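Local atomic coordinates of bacterioferritin (Rhodobacter capsulatus, PDB entry 1JGC), a protein that stores iron, probably oxidising Fe(2+) with dioxygen at a ferroxidase centre and laying down ferric mineral inside a haem-containing shell of 24 subunits. Residues K57-A60 / R61-L65; A5-I8 / E9-A13. All coordinates share one frame; numbering follows the deposited sequence.

Contact 1. Residues K57-A60 / R61-L65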
loop_
_atom_site.group_PDB
_atom_site.type_symbol
_atom_site.label_atom_id
_atom_site.label_comp_id
_atom_site.label_asym_id
_atom_site.label_seq_id
_atom_site.Cartn_x
_atom_site.Cartn_y
_atom_site.Cartn_z
ATOM N N LYS A 57 -35.600 -18.860 19.070
ATOM C CA LYS A 57 -34.909 -19.703 20.032
ATOM C C LYS A 57 -35.898 -20.672 20.718
ATOM O O LYS A 57 -35.617 -21.867 20.877
ATOM C CB LYS A 57 -34.224 -18.796 21.055
ATOM C CG LYS A 57 -33.457 -19.494 22.140
ATOM C CD LYS A 57 -32.972 -18.488 23.203
ATOM C CE LYS A 57 -32.042 -17.436 22.597
ATOM N NZ LYS A 57 -31.529 -16.440 23.607
ATOM N N ILE A 58 -37.063 -20.157 21.100
ATOM C CA ILE A 58 -38.091 -20.956 21.771
ATOM C C ILE A 58 -38.751 -21.996 20.868
ATOM O O ILE A 58 -39.066 -23.105 21.303
ATOM C CB ILE A 58 -39.169 -20.032 22.384
ATOM C CG1 ILE A 58 -38.579 -19.328 23.600
ATOM C CG2 ILE A 58 -40.418 -20.821 22.760
ATOM C CD1 ILE A 58 -39.510 -18.377 24.240
ATOM N N ILE A 59 -38.965 -21.636 19.611
ATOM C CA ILE A 59 -39.562 -22.563 18.669
ATOM C C ILE A 59 -38.612 -23.740 18.474
ATOM O O ILE A 59 -39.043 -24.886 18.379
ATOM C CB ILE A 59 -39.823 -21.880 17.312
ATOM C CG1 ILE A 59 -40.919 -20.827 17.472
ATOM C CG2 ILE A 59 -40.206 -22.919 16.262
ATOM C CD1 ILE A 59 -41.141 -19.976 16.246
ATOM N N ALA A 60 -37.315 -23.457 18.422
ATOM C CA ALA A 60 -36.323 -24.513 18.235
ATOM C C ALA A 60 -36.301 -25.474 19.420
ATOM O O ALA A 60 -36.192 -26.687 19.252
ATOM C CB ALA A 60 -34.935 -23.908 18.025
ATOM N N ARG A 61 -36.416 -24.930 20.622
ATOM C CA ARG A 61 -36.403 -25.765 21.810
ATOM C C ARG A 61 -37.643 -26.645 21.830
ATOM O O ARG A 61 -37.585 -27.802 22.245
ATOM C CB ARG A 61 -36.362 -24.900 23.063
ATOM C CG ARG A 61 -36.337 -25.681 24.355
ATOM C CD ARG A 61 -35.098 -26.544 24.475
ATOM N NE ARG A 61 -35.088 -27.267 25.744
ATOM C CZ ARG A 61 -34.183 -28.178 26.079
ATOM N NH1 ARG A 61 -33.201 -28.483 25.239
ATOM N NH2 ARG A 61 -34.272 -28.798 27.249
ATOM N N ILE A 62 -38.766 -26.101 21.380
ATOM C CA ILE A 62 -40.003 -26.865 21.355
ATOM C C ILE A 62 -39.883 -28.051 20.400
ATOM O O ILE A 62 -40.262 -29.167 20.736
ATOM C CB ILE A 62 -41.192 -25.986 20.927
ATOM C CG1 ILE A 62 -41.585 -25.053 22.076
ATOM C CG2 ILE A 62 -42.358 -26.861 20.495
ATOM C CD1 ILE A 62 -42.690 -24.067 21.727
ATOM N N LEU A 63 -39.351 -27.813 19.208
ATOM C CA LEU A 63 -39.209 -28.891 18.239
ATOM C C LEU A 63 -38.267 -29.966 18.761
ATOM O O LEU A 63 -38.518 -31.150 18.594
ATOM C CB LEU A 63 -38.700 -28.347 16.907
ATOM C CG LEU A 63 -39.709 -27.536 16.093
ATOM C CD1 LEU A 63 -39.032 -26.989 14.848
ATOM C CD2 LEU A 63 -40.885 -28.417 15.720
ATOM N N PHE A 64 -37.181 -29.552 19.398
ATOM C CA PHE A 64 -36.233 -30.508 19.940
ATOM C C PHE A 64 -36.901 -31.412 20.975
ATOM O O PHE A 64 -36.623 -32.606 21.022
ATOM C CB PHE A 64 -35.058 -29.779 20.584
ATOM C CG PHE A 64 -34.121 -30.684 21.315
ATOM C CD1 PHE A 64 -33.416 -31.666 20.638
ATOM C CD2 PHE A 64 -33.955 -30.567 22.690
ATOM C CE1 PHE A 64 -32.554 -32.523 21.326
ATOM C CE2 PHE A 64 -33.103 -31.414 23.380
ATOM C CZ PHE A 64 -32.400 -32.397 22.696
ATOM N N LEU A 65 -37.767 -30.835 21.810
ATOM C CA LEU A 65 -38.483 -31.593 22.832
ATOM C C LEU A 65 -39.642 -32.335 22.198
ATOM O O LEU A 65 -40.501 -32.868 22.891
ATOM C CB LEU A 65 -39.014 -30.669 23.931
ATOM C CG LEU A 65 -37.960 -29.971 24.805
ATOM C CD1 LEU A 65 -38.637 -29.137 25.884
ATOM C CD2 LEU A 65 -37.038 -31.015 25.431
#
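Ile62 reaches back along its helix over Ile58, one turn earlier, and the two isoleucines cross obliquely, with CD1 of Ile62 4.1 Å from CG2 of Ile58. In Ile58 the CG2 methyl lies anti to the backbone N, which swings it to the carbonyl side of the residue and into the path of Ile62. Ile59 and Leu63 repeat the pairing more loosely one residue further along, where CG2 of Ile59 is 4.5 Å from CD1 of Leu63. Underneath runs the regular i to i+4 bonding of the last turns of helix 38-64. Arg61 N bonds to Lys57 O, and Ile62 N to Ile58 O at 3.0 Å; Leu63 N and Phe64 N take Ile59 O and Ala60 O in the same way. A final bond from Leu65 N to Arg61 O closes the end, and Leu65 itself has left helical geometry.

The end of the Arg61 side chain leads away from residues 57-60. A turn about CB-CG (chi2 62°) folds the otherwise extended chain. One guanidinium face carries CD2 of Leu65, 3.9 Å above the plane toward the rim. NE is bonded to Ser116 OG, NH2 makes a salt bridge to Asp113 and NH1 one to Glu128 of a third subunit, two carboxylates that probably balance its charge. The apolar side chains are covered too: Ile58 packs on Leu123 of helix 114-144, Ile59 on Leu15 of helix 5-34, and Leu63 on Leu31 of a second subunit. This is the C-terminal end of a long helix in the ferritin-like four-helix bundle, placed where core packing and subunit interfaces meet.

Contact 2. Residues A5-I8 / E9-A13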
loop_
_atom_site.group_PDB
_atom_site.type_symbol
_atom_site.label_atom_id
_atom_site.label_comp_id
_atom_site.label_asym_id
_atom_site.label_seq_id
_atom_site.Cartn_x
_atom_site.Cartn_y
_atom_site.Cartn_z
ATOM N N ALA A 5 -44.452 -32.816 28.818
ATOM C CA ALA A 5 -45.618 -32.160 28.244
ATOM C C ALA A 5 -45.883 -30.759 28.791
ATOM O O ALA A 5 -46.191 -29.846 28.023
ATOM C CB ALA A 5 -46.869 -33.030 28.435
ATOM N N LYS A 6 -45.770 -30.567 30.100
ATOM C CA LYS A 6 -46.052 -29.240 30.632
ATOM C C LYS A 6 -44.967 -28.202 30.342
ATOM O O LYS A 6 -45.236 -27.007 30.330
ATOM C CB LYS A 6 -46.333 -29.294 32.136
ATOM C CG LYS A 6 -47.048 -28.039 32.599
ATOM C CD LYS A 6 -47.506 -28.096 34.046
ATOM C CE LYS A 6 -48.250 -26.799 34.403
ATOM N NZ LYS A 6 -48.692 -26.714 35.848
ATOM N N VAL A 7 -43.738 -28.648 30.122
ATOM C CA VAL A 7 -42.671 -27.711 29.809
ATOM C C VAL A 7 -42.992 -27.164 28.422
ATOM O O VAL A 7 -42.846 -25.975 28.150
ATOM C CB VAL A 7 -41.288 -28.407 29.789
ATOM C CG1 VAL A 7 -40.246 -27.484 29.170
ATOM C CG2 VAL A 7 -40.869 -28.772 31.214
ATOM N N ILE A 8 -43.456 -28.047 27.551
ATOM C CA ILE A 8 -43.803 -27.665 26.198
ATOM C C ILE A 8 -44.962 -26.669 26.222
ATOM O O ILE A 8 -45.020 -25.745 25.412
ATOM C CB ILE A 8 -44.164 -28.918 25.375
ATOM C CG1 ILE A 8 -42.908 -29.789 25.231
ATOM C CG2 ILE A 8 -44.745 -28.529 24.024
ATOM C CD1 ILE A 8 -43.081 -31.032 24.398
ATOM N N GLU A 9 -45.881 -26.847 27.159
ATOM C CA GLU A 9 -47.013 -25.942 27.276
ATOM C C GLU A 9 -46.490 -24.560 27.648
ATOM O O GLU A 9 -46.893 -23.549 27.068
ATOM C CB GLU A 9 -47.970 -26.434 28.357
ATOM C CG GLU A 9 -49.287 -26.964 27.843
ATOM C CD GLU A 9 -50.077 -27.685 28.930
ATOM O OE1 GLU A 9 -50.368 -27.073 29.997
ATOM O OE2 GLU A 9 -50.399 -28.873 28.712
ATOM N N PHE A 10 -45.594 -24.524 28.631
ATOM C CA PHE A 10 -45.012 -23.270 29.077
ATOM C C PHE A 10 -44.257 -22.588 27.939
ATOM O O PHE A 10 -44.393 -21.379 27.744
ATOM C CB PHE A 10 -44.078 -23.512 30.263
ATOM C CG PHE A 10 -44.757 -23.397 31.605
ATOM C CD1 PHE A 10 -45.385 -22.212 31.980
ATOM C CD2 PHE A 10 -44.741 -24.462 32.509
ATOM C CE1 PHE A 10 -45.988 -22.084 33.239
ATOM C CE2 PHE A 10 -45.338 -24.344 33.765
ATOM C CZ PHE A 10 -45.963 -23.151 34.132
ATOM N N LEU A 11 -43.469 -23.360 27.189
ATOM C CA LEU A 11 -42.711 -22.815 26.068
ATOM C C LEU A 11 -43.652 -22.191 25.023
ATOM O O LEU A 11 -43.387 -21.105 24.506
ATOM C CB LEU A 11 -41.849 -23.914 25.429
ATOM C CG LEU A 11 -40.647 -24.346 26.274
ATOM C CD1 LEU A 11 -40.017 -25.610 25.697
ATOM C CD2 LEU A 11 -39.637 -23.199 26.332
ATOM N N ASN A 12 -44.754 -22.877 24.722
ATOM C CA ASN A 12 -45.714 -22.358 23.758
ATOM C C ASN A 12 -46.406 -21.103 24.286
ATOM O O ASN A 12 -46.813 -20.239 23.516
ATOM C CB ASN A 12 -46.754 -23.417 23.413
ATOM C CG ASN A 12 -46.464 -24.100 22.103
ATOM O OD1 ASN A 12 -46.255 -23.443 21.079
ATOM N ND2 ASN A 12 -46.450 -25.426 22.118
ATOM N N ALA A 13 -46.545 -20.999 25.601
ATOM C CA ALA A 13 -47.178 -19.819 26.165
ATOM C C ALA A 13 -46.181 -18.667 26.064
ATOM O O ALA A 13 -46.542 -17.544 25.721
ATOM C CB ALA A 13 -47.581 -20.064 27.620
#
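Val7 and Leu11 lie side by side on the inner face of helix 5-34, the first long helix of the ferritin-like four-helix bundle, with CG1 of Val7 4.0 Å from CD1 of Leu11. The backbone here is a plain alpha-helix in which each carbonyl of residues 5-8 is taken by the amide four residues on. Glu9 N bonds to Ala5 O, with an N-H...O angle of 143°; Phe10 N finds Lys6 O, and Leu11 N reaches Val7 O at 2.9 Å. Asn12 N completes the set on Ile8 O. At the start of the helix, the amides of Lys6 and Val7 both make weak hydrogen bonds to OD2 of Asp4.

On the more exposed side, the end of the Lys6 chain comes up against Phe10, CE of Lys6 3.9 Å from CE2 of the ring. The chain is extended beyond CG, and Lys6 also makes a cation-pi interaction with Tyr107 of helix 83-111. Glu9 OE1 stays 6.1 Å from Lys6 NZ, so the opposite charges may attract but make no salt bridge.

Both polar atoms of the Asn12 side chain are satisfied. Its OD1 accepts from Asn70 N and its ND2 donates to His68 O, which ties the helix to the loop that follows helix 38-64 and fixes which way round the amide sits. Alongside, the Ile8 methyl CG2 rests 4.0 Å from Asn12 ND2.

How the contacts relate
Contacts 1 and 2 sit on helices 5-34 (contact 2) and 38-64 (contact 1), which follow each other in the chain, with centres about 10 Å apart. They meet directly: Ile62 CG1 packs on Leu11 CB at 3.6 Å, Ile58 CG2 on Leu11 O at 3.5 Å, and Ile8 CD1 on Leu65 O at 3.5 Å. The end of helix 38-64 therefore lies against the start of helix 5-34. Contact 1 is nearer the functional sites: the Ile58 side chain is about 4 Å from that of Glu18, a ligand of the ferroxidase iron site, which is metal-free in this structure, and the Ile59 side chain about 5 Å from the haem. In contact 2, the Leu11 side chain is about 9 Å from Glu18's.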